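PDB 3IBY: ferrous iron transport protein B from Legionella pneumophila, which probably carries ferrous iron across the bacterial inner membrane in a GTP-driven uptake system, this chain being its cytosolic GTPase and GDI portion. Local coordinates for residues 106-111 with 240-245. Residues are numbered along the deposited sequence; the frame is centred on the assembly and turned at random.
Sequences LFELGK and DARYQK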
ATOM      1  N   LEU A 106       1.470   0.603  -3.403  1.00 10.06           N
ATOM      2  CA  LEU A 106       1.737   1.724  -2.466  1.00  9.35           C
ATOM      3  C   LEU A 106       3.121   2.342  -2.597  1.00  9.58           C
ATOM      4  O   LEU A 106       3.260   3.542  -2.569  1.00 10.01           O
ATOM      5  CB  LEU A 106       1.602   1.222  -1.044  1.00  8.61           C
ATOM      6  CG  LEU A 106       0.254   0.702  -0.551  1.00  9.00           C
ATOM      7  CD1 LEU A 106       0.399   0.263   0.941  1.00  8.91           C
ATOM      8  CD2 LEU A 106      -0.875   1.725  -0.689  1.00  7.07           C
ATOM      9  N   PHE A 107       4.149   1.504  -2.703  1.00 10.59           N
ATOM     10  CA  PHE A 107       5.531   1.934  -3.004  1.00 11.31           C
ATOM     11  C   PHE A 107       5.659   2.772  -4.255  1.00 11.73           C
ATOM     12  O   PHE A 107       6.671   3.411  -4.438  1.00 13.23           O
ATOM     13  CB  PHE A 107       6.434   0.725  -3.285  1.00 11.27           C
ATOM     14  CG  PHE A 107       6.805  -0.072  -2.080  1.00 12.31           C
ATOM     15  CD1 PHE A 107       6.235   0.172  -0.826  1.00 10.79           C
ATOM     16  CD2 PHE A 107       7.720  -1.110  -2.202  1.00 14.01           C
ATOM     17  CE1 PHE A 107       6.602  -0.549   0.249  1.00  7.62           C
ATOM     18  CE2 PHE A 107       8.057  -1.872  -1.097  1.00 11.62           C
ATOM     19  CZ  PHE A 107       7.490  -1.576   0.118  1.00  9.57           C
ATOM     20  N   GLU A 108       4.684   2.709  -5.153  1.00 11.62           N
ATOM     21  CA  GLU A 108       4.705   3.515  -6.372  1.00 10.94           C
ATOM     22  C   GLU A 108       4.149   4.923  -6.123  1.00 10.83           C
ATOM     23  O   GLU A 108       4.099   5.709  -7.044  1.00 10.71           O
ATOM     24  CB  GLU A 108       3.903   2.810  -7.490  1.00 10.98           C
ATOM     25  CG  GLU A 108       4.179   1.291  -7.652  1.00 10.68           C
ATOM     26  CD  GLU A 108       3.526   0.649  -8.879  1.00 10.18           C
ATOM     27  OE1 GLU A 108       2.470   1.106  -9.340  1.00  5.91           O
ATOM     28  OE2 GLU A 108       4.069  -0.350  -9.413  1.00 14.58           O
ATOM     29  N   LEU A 109       3.692   5.235  -4.909  1.00 10.80           N
ATOM     30  CA  LEU A 109       3.296   6.623  -4.570  1.00 11.32           C
ATOM     31  C   LEU A 109       4.499   7.563  -4.290  1.00 11.91           C
ATOM     32  O   LEU A 109       4.404   8.772  -4.377  1.00 12.35           O
ATOM     33  CB  LEU A 109       2.371   6.641  -3.345  1.00 10.39           C
ATOM     34  CG  LEU A 109       0.998   6.013  -3.548  1.00 10.38           C
ATOM     35  CD1 LEU A 109       0.400   5.536  -2.218  1.00  8.67           C
ATOM     36  CD2 LEU A 109       0.046   6.964  -4.267  1.00  7.59           C
ATOM     37  N   GLY A 110       5.631   7.014  -3.911  1.00 12.88           N
ATOM     38  CA  GLY A 110       6.744   7.857  -3.517  1.00 13.27           C
ATOM     39  C   GLY A 110       6.537   8.538  -2.182  1.00 13.04           C
ATOM     40  O   GLY A 110       7.185   9.522  -1.874  1.00 13.90           O
ATOM     41  N   LYS A 111       5.656   7.995  -1.379  1.00 12.88           N
ATOM     42  CA  LYS A 111       5.430   8.500  -0.060  1.00 13.29           C
ATOM     43  C   LYS A 111       6.042   7.426   0.837  1.00 12.97           C
ATOM     44  O   LYS A 111       6.031   6.249   0.450  1.00 13.82           O
ATOM     45  CB  LYS A 111       3.902   8.620   0.178  1.00 13.86           C
ATOM     46  CG  LYS A 111       3.441   9.955   0.789  1.00 14.58           C
ATOM     47  CD  LYS A 111       2.754  10.851  -0.218  1.00 14.87           C
ATOM     48  CE  LYS A 111       2.467  12.223   0.368  1.00 16.13           C
ATOM     49  NZ  LYS A 111       3.416  12.568   1.470  1.00 16.87           N
ATOM     50  N   ASP A 240       0.646  -9.704 -13.949  1.00 11.12           N
ATOM     51  CA  ASP A 240       1.617 -10.792 -13.947  1.00 10.74           C
ATOM     52  C   ASP A 240       3.001 -10.321 -13.510  1.00  9.92           C
ATOM     53  O   ASP A 240       3.615 -10.954 -12.673  1.00 10.76           O
ATOM     54  CB  ASP A 240       1.716 -11.462 -15.313  1.00 10.93           C
ATOM     55  CG  ASP A 240       2.609 -12.722 -15.296  1.00 11.89           C
ATOM     56  OD1 ASP A 240       2.455 -13.587 -14.403  1.00 10.85           O
ATOM     57  OD2 ASP A 240       3.465 -12.846 -16.201  1.00 14.28           O
ATOM     58  N   ALA A 241       3.499  -9.224 -14.047  1.00  8.27           N
ATOM     59  CA  ALA A 241       4.819  -8.794 -13.654  1.00  7.72           C
ATOM     60  C   ALA A 241       4.830  -8.422 -12.170  1.00  7.96           C
ATOM     61  O   ALA A 241       5.816  -8.632 -11.462  1.00  7.87           O
ATOM     62  CB  ALA A 241       5.280  -7.658 -14.497  1.00  7.07           C
ATOM     63  N   ARG A 242       3.722  -7.887 -11.683  1.00  8.17           N
ATOM     64  CA  ARG A 242       3.629  -7.559 -10.262  1.00  8.51           C
ATOM     65  C   ARG A 242       3.665  -8.828  -9.434  1.00  8.55           C
ATOM     66  O   ARG A 242       4.378  -8.918  -8.462  1.00  9.51           O
ATOM     67  CB  ARG A 242       2.335  -6.813  -9.965  1.00  8.02           C
ATOM     68  CG  ARG A 242       2.389  -6.139  -8.631  1.00  7.85           C
ATOM     69  CD  ARG A 242       1.288  -5.132  -8.456  1.00  7.09           C
ATOM     70  NE  ARG A 242       1.346  -4.128  -9.499  1.00  5.66           N
ATOM     71  CZ  ARG A 242       2.108  -3.052  -9.470  1.00  3.91           C
ATOM     72  NH1 ARG A 242       2.905  -2.844  -8.427  1.00  4.56           N
ATOM     73  NH2 ARG A 242       2.094  -2.197 -10.501  1.00  2.41           N
ATOM     74  N   TYR A 243       2.879  -9.800  -9.854  1.00  8.51           N
ATOM     75  CA  TYR A 243       2.856 -11.106  -9.268  1.00  8.44           C
ATOM     76  C   TYR A 243       4.225 -11.820  -9.287  1.00  8.13           C
ATOM     77  O   TYR A 243       4.595 -12.466  -8.337  1.00  7.92           O
ATOM     78  CB  TYR A 243       1.811 -11.960 -10.006  1.00  8.37           C
ATOM     79  CG  TYR A 243       1.960 -13.430  -9.719  1.00  8.99           C
ATOM     80  CD1 TYR A 243       1.380 -13.984  -8.592  1.00  8.76           C
ATOM     81  CD2 TYR A 243       2.740 -14.270 -10.544  1.00  9.60           C
ATOM     82  CE1 TYR A 243       1.538 -15.338  -8.290  1.00  8.20           C
ATOM     83  CE2 TYR A 243       2.895 -15.638 -10.240  1.00  7.75           C
ATOM     84  CZ  TYR A 243       2.288 -16.144  -9.101  1.00  6.70           C
ATOM     85  OH  TYR A 243       2.411 -17.448  -8.728  1.00  6.98           O
ATOM     86  N   GLN A 244       4.970 -11.755 -10.373  1.00  8.70           N
ATOM     87  CA  GLN A 244       6.209 -12.576 -10.454  1.00  9.06           C
ATOM     88  C   GLN A 244       7.251 -12.088  -9.444  1.00  8.04           C
ATOM     89  O   GLN A 244       7.885 -12.891  -8.765  1.00  6.26           O
ATOM     90  CB  GLN A 244       6.776 -12.581 -11.855  1.00  9.52           C
ATOM     91  CG  GLN A 244       6.148 -13.600 -12.777  1.00 13.99           C
ATOM     92  CD  GLN A 244       6.774 -13.527 -14.168  1.00 20.43           C
ATOM     93  OE1 GLN A 244       6.625 -12.507 -14.869  1.00 25.45           O
ATOM     94  NE2 GLN A 244       7.498 -14.594 -14.572  1.00 22.82           N
ATOM     95  N   LYS A 245       7.361 -10.764  -9.319  1.00  7.31           N
ATOM     96  CA  LYS A 245       8.318 -10.158  -8.432  1.00  7.32           C
ATOM     97  C   LYS A 245       7.904 -10.473  -7.008  1.00  7.46           C
ATOM     98  O   LYS A 245       8.742 -10.630  -6.111  1.00  6.86           O
ATOM     99  CB  LYS A 245       8.345  -8.629  -8.639  1.00  7.42           C
ATOM    100  CG  LYS A 245       9.468  -7.849  -7.852  1.00  8.10           C
ATOM    101  CD  LYS A 245      10.913  -8.383  -8.176  1.00  9.51           C
ATOM    102  CE  LYS A 245      12.081  -7.668  -7.434  1.00  8.56           C
ATOM    103  NZ  LYS A 245      13.414  -8.126  -7.946  1.00  8.18           N
TER
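A buried salt bridge between E108 and R242 joins the G domain to helix 234-253, probably part of the helical GDI domain. E108 sits in the type I beta turn L106-L109, in the loop between helix 96-106 and strand 113-118; the turn is held by L109 N to L106 O (2.9 Å). The backbones remain well separated, with the CA atoms of E108 and R242 11.8 Å apart and 79 Å² buried between the two segments, and the two side chains reach for each other head-on across the gap. E108 runs out straight from the turn, which carries its carboxylate toward the helix. R242 leaves its helix with CG anti to the backbone N, and a kink at its CG-CD bond (chi3 -58°) brings the end of the guanidinium round to meet it. Both terminal nitrogens of R242 grip a single oxygen: NH1 and NH2 each donate to E108 OE2 at 2.9 Å, bent to 145° at the hydrogen. OE2 lies in the guanidinium plane, between the two donors, whereas the carboxylate is turned steeply, its plane 70° from that of the arginine. NH2 therefore reaches OE2 on the syn side, somewhat out of plane, and NH1 comes from above the same face. The other carboxylate oxygen, OE1, is taken by R206 of helix 197-209, and R242 NH1 also bonds to S104 OG of helix 96-106. With two arginines dividing its oxygens, the buried carboxylate is probably kept ionised, and this small polar cluster ties the turn of the G domain to helices 197-209 and 234-253 through charge pairing.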